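PDB 5EWY: putative ADP-Ribosyltransferase Scabin from Streptomyces scabiei 87.22, which probably transfers the ADP-ribose of NAD+ onto DNA, as a mono-ADP-ribosyltransferase-type toxin of the plant-pathogenic bacterium. Local coordinates for residues E60-C72 with P140-R152. Numbering follows the deposited sequence.
Sequences ERITPDPVWRTTC and PGGVDVNKTIGDR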
# COMPACT_ATOMS: atom_id res chain seq x y z
N GLU A 60 18.67 -1.48 1.49
CA GLU A 60 19.81 -0.84 0.85
C GLU A 60 19.78 -0.98 -0.66
O GLU A 60 20.51 -0.26 -1.35
CB GLU A 60 21.12 -1.39 1.43
CG GLU A 60 21.35 -0.95 2.88
CD GLU A 60 22.60 -1.56 3.49
OE1 GLU A 60 23.37 -2.23 2.77
OE2 GLU A 60 22.82 -1.37 4.71
N ARG A 61 18.96 -1.88 -1.20
CA ARG A 61 18.86 -2.08 -2.63
C ARG A 61 17.80 -1.20 -3.28
O ARG A 61 17.68 -1.21 -4.51
CB ARG A 61 18.55 -3.54 -2.94
CG ARG A 61 19.75 -4.46 -2.69
CD ARG A 61 19.38 -5.92 -2.85
NE ARG A 61 18.91 -6.22 -4.20
CZ ARG A 61 18.26 -7.34 -4.53
NH1 ARG A 61 18.00 -8.26 -3.60
NH2 ARG A 61 17.86 -7.53 -5.78
N ILE A 62 17.03 -0.45 -2.50
CA ILE A 62 16.03 0.43 -3.08
C ILE A 62 16.73 1.53 -3.87
O ILE A 62 17.69 2.15 -3.38
CB ILE A 62 15.14 1.04 -1.99
CG1 ILE A 62 14.36 -0.05 -1.25
CG2 ILE A 62 14.19 2.06 -2.59
CD1 ILE A 62 13.73 0.43 0.04
N THR A 63 16.27 1.76 -5.09
CA THR A 63 16.75 2.87 -5.90
C THR A 63 15.56 3.60 -6.50
O THR A 63 14.52 2.99 -6.73
CB THR A 63 17.72 2.41 -7.03
OG1 THR A 63 17.08 1.45 -7.89
CG2 THR A 63 18.97 1.79 -6.45
N PRO A 64 15.68 4.91 -6.69
CA PRO A 64 16.72 5.77 -6.14
C PRO A 64 16.55 5.90 -4.63
O PRO A 64 15.67 5.23 -4.08
CB PRO A 64 16.48 7.11 -6.84
CG PRO A 64 15.06 7.11 -7.18
CD PRO A 64 14.68 5.68 -7.45
N ASP A 65 17.36 6.73 -3.99
CA ASP A 65 17.28 6.87 -2.54
C ASP A 65 15.83 7.17 -2.13
O ASP A 65 15.24 8.14 -2.63
CB ASP A 65 18.20 7.99 -2.07
CG ASP A 65 19.67 7.62 -2.17
OD1 ASP A 65 19.99 6.41 -2.10
OD2 ASP A 65 20.50 8.54 -2.32
N PRO A 66 15.22 6.35 -1.27
CA PRO A 66 13.79 6.52 -1.00
C PRO A 66 13.53 7.72 -0.09
O PRO A 66 14.32 8.04 0.81
CB PRO A 66 13.41 5.21 -0.30
CG PRO A 66 14.64 4.74 0.31
CD PRO A 66 15.75 5.15 -0.61
N VAL A 67 12.44 8.40 -0.39
CA VAL A 67 11.86 9.37 0.52
C VAL A 67 10.70 8.66 1.21
O VAL A 67 9.69 8.32 0.58
CB VAL A 67 11.39 10.63 -0.22
CG1 VAL A 67 10.78 11.60 0.77
CG2 VAL A 67 12.55 11.27 -0.96
N TRP A 68 10.85 8.41 2.50
CA TRP A 68 9.85 7.65 3.24
C TRP A 68 8.68 8.53 3.62
O TRP A 68 8.86 9.70 3.97
CB TRP A 68 10.47 7.08 4.51
CG TRP A 68 11.61 6.16 4.23
CD1 TRP A 68 12.93 6.47 4.24
CD2 TRP A 68 11.52 4.78 3.88
NE1 TRP A 68 13.68 5.36 3.91
CE2 TRP A 68 12.83 4.31 3.69
CE3 TRP A 68 10.45 3.89 3.71
CZ2 TRP A 68 13.11 2.99 3.34
CZ3 TRP A 68 10.73 2.58 3.37
CH2 TRP A 68 12.04 2.14 3.19
N ARG A 69 7.50 7.94 3.58
CA ARG A 69 6.30 8.60 4.06
C ARG A 69 6.37 8.76 5.58
O ARG A 69 6.74 7.82 6.29
CB ARG A 69 5.09 7.76 3.66
CG ARG A 69 3.81 8.07 4.44
CD ARG A 69 2.67 7.29 3.83
NE ARG A 69 1.48 7.16 4.67
CZ ARG A 69 1.33 6.20 5.59
NH1 ARG A 69 0.21 6.11 6.29
NH2 ARG A 69 2.31 5.35 5.83
N THR A 70 6.06 9.95 6.07
CA THR A 70 6.12 10.23 7.49
C THR A 70 4.75 10.55 8.07
O THR A 70 4.65 10.78 9.28
CB THR A 70 7.12 11.36 7.81
OG1 THR A 70 6.71 12.55 7.15
CG2 THR A 70 8.51 10.98 7.36
N THR A 71 3.72 10.62 7.25
CA THR A 71 2.36 10.76 7.73
C THR A 71 1.78 9.39 8.04
O THR A 71 2.39 8.34 7.77
CB THR A 71 1.52 11.51 6.70
OG1 THR A 71 1.56 10.78 5.46
CG2 THR A 71 2.06 12.90 6.48
N CYS A 72 0.54 9.37 8.52
CA CYS A 72 -0.07 8.16 9.04
C CYS A 72 -1.56 8.18 8.78
O CYS A 72 -2.35 7.64 9.55
CB CYS A 72 0.20 7.98 10.54
SG CYS A 72 -0.29 9.34 11.58
N PRO A 140 2.58 2.20 9.15
CA PRO A 140 3.66 3.19 9.19
C PRO A 140 4.58 3.02 8.00
O PRO A 140 4.78 1.91 7.50
CB PRO A 140 4.42 2.84 10.48
CG PRO A 140 4.19 1.39 10.67
CD PRO A 140 2.80 1.11 10.12
N GLY A 141 5.13 4.14 7.55
CA GLY A 141 6.22 4.09 6.60
C GLY A 141 5.78 4.01 5.15
O GLY A 141 4.81 4.64 4.73
N GLY A 142 6.52 3.22 4.38
CA GLY A 142 6.31 3.19 2.94
C GLY A 142 7.13 4.24 2.23
O GLY A 142 7.50 5.27 2.78
N VAL A 143 7.49 3.93 0.99
CA VAL A 143 8.23 4.86 0.15
C VAL A 143 7.22 5.72 -0.61
O VAL A 143 6.39 5.20 -1.37
CB VAL A 143 9.14 4.11 -0.83
CG1 VAL A 143 9.88 5.10 -1.70
CG2 VAL A 143 10.13 3.20 -0.08
N ASP A 144 7.30 7.04 -0.44
CA ASP A 144 6.43 7.95 -1.17
C ASP A 144 6.97 8.07 -2.59
O ASP A 144 8.04 8.64 -2.82
CB ASP A 144 6.36 9.30 -0.46
CG ASP A 144 5.36 10.24 -1.10
OD1 ASP A 144 5.38 10.36 -2.34
OD2 ASP A 144 4.57 10.88 -0.38
N VAL A 145 6.24 7.51 -3.56
CA VAL A 145 6.78 7.37 -4.90
C VAL A 145 7.05 8.73 -5.52
O VAL A 145 8.13 8.98 -6.06
CB VAL A 145 5.85 6.51 -5.78
CG1 VAL A 145 6.24 6.61 -7.28
CG2 VAL A 145 5.91 5.07 -5.35
N ASN A 146 6.07 9.63 -5.48
CA ASN A 146 6.26 10.91 -6.15
C ASN A 146 7.33 11.76 -5.47
O ASN A 146 8.03 12.53 -6.15
CB ASN A 146 4.95 11.67 -6.26
CG ASN A 146 3.99 11.04 -7.23
OD1 ASN A 146 4.30 10.03 -7.88
ND2 ASN A 146 2.80 11.61 -7.34
N LYS A 147 7.51 11.62 -4.15
CA LYS A 147 8.60 12.33 -3.49
C LYS A 147 9.95 11.74 -3.85
O LYS A 147 10.97 12.44 -3.80
CB LYS A 147 8.42 12.32 -1.97
CG LYS A 147 7.28 13.16 -1.48
CD LYS A 147 7.25 13.18 0.05
CE LYS A 147 6.01 13.88 0.59
NZ LYS A 147 5.87 15.26 0.06
N THR A 148 9.99 10.45 -4.19
CA THR A 148 11.21 9.74 -4.52
C THR A 148 11.60 9.88 -5.98
O THR A 148 12.78 10.07 -6.27
CB THR A 148 11.03 8.26 -4.16
OG1 THR A 148 10.74 8.17 -2.76
CG2 THR A 148 12.26 7.43 -4.47
N ILE A 149 10.65 9.79 -6.91
CA ILE A 149 10.96 9.87 -8.34
C ILE A 149 10.39 11.10 -9.03
O ILE A 149 10.57 11.25 -10.24
CB ILE A 149 10.58 8.58 -9.10
CG1 ILE A 149 9.05 8.43 -9.21
CG2 ILE A 149 11.25 7.36 -8.45
CD1 ILE A 149 8.60 7.30 -10.13
N GLY A 150 9.74 12.00 -8.30
CA GLY A 150 9.14 13.17 -8.90
C GLY A 150 7.66 12.98 -9.18
O GLY A 150 7.11 11.88 -9.11
N ASP A 151 6.99 14.10 -9.49
CA ASP A 151 5.56 14.09 -9.74
C ASP A 151 5.22 14.36 -11.20
O ASP A 151 4.10 14.77 -11.52
CB ASP A 151 4.82 15.07 -8.83
CG ASP A 151 5.25 16.51 -9.01
OD1 ASP A 151 6.02 16.81 -9.95
OD2 ASP A 151 4.80 17.36 -8.22
N ARG A 152 6.17 14.12 -12.10
CA ARG A 152 6.01 14.39 -13.52
C ARG A 152 5.94 13.13 -14.37
O ARG A 152 5.69 13.23 -15.57
CB ARG A 152 7.18 15.25 -14.03
CG ARG A 152 7.38 16.55 -13.27
CD ARG A 152 6.24 17.52 -13.53
NE ARG A 152 6.44 18.79 -12.82
CZ ARG A 152 7.23 19.77 -13.25
NH1 ARG A 152 7.90 19.64 -14.39
NH2 ARG A 152 7.35 20.88 -12.54
O HOH W 1 15.07 10.07 -4.45
O HOH W 2 4.52 6.80 8.52
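Thr-148 and Val-67 meet through a relayed pair of hydrogen bonds: the amide N of Val-67 donates to Thr-148 OG1 over 2.9 Å, nearly straight at 164°, and the same OG1 donates in turn to the carbonyl O of Asp-144. That carbonyl also receives Thr-148 N, so it is gripped twice, with the hydroxyl standing above its plane. With OG1 beside its own backbone N (chi1 -59°), Thr-148 turns CG2 to the other side, against Asp-65 O and the CA of Pro-66.

Two backbone bonds follow: Asp-144 N to Val-67 O at 2.9 Å, and Arg-69 N to Gly-142 O at 2.8 Å. They flank Trp-68 and Val-143, a single beta bridge of the non-hydrogen-bonded antiparallel kind, and bring just the short run 67-69 alongside 142-144, at the edge of the three-stranded antiparallel sheet with 115-119 and 160-164. Asp-144 is also the N-cap of helix 145-149: its OD1 accepts Lys-147 N from above the carboxylate plane, while OD2 bonds Tyr-120 OH.

Between the polar pairs, CG2 of Val-143 lies over one face of the Trp-68 six-membered ring, 4.0 Å from its centroid, a CH-pi contact 28° off the normal.

Arg-69 NH2 reaches Gly-141 O at 2.8 Å, with the acceptor close to the guanidinium plane, and also bonds Ala-139 O; NH1 goes to Gly-73 O, and Thr-71 O sits over a guanidinium face. One water accepts from Gly-141 N and donates to Thr-71 O; another donates to both Asp-65 O and Thr-148 O, the latter at 2.9 Å.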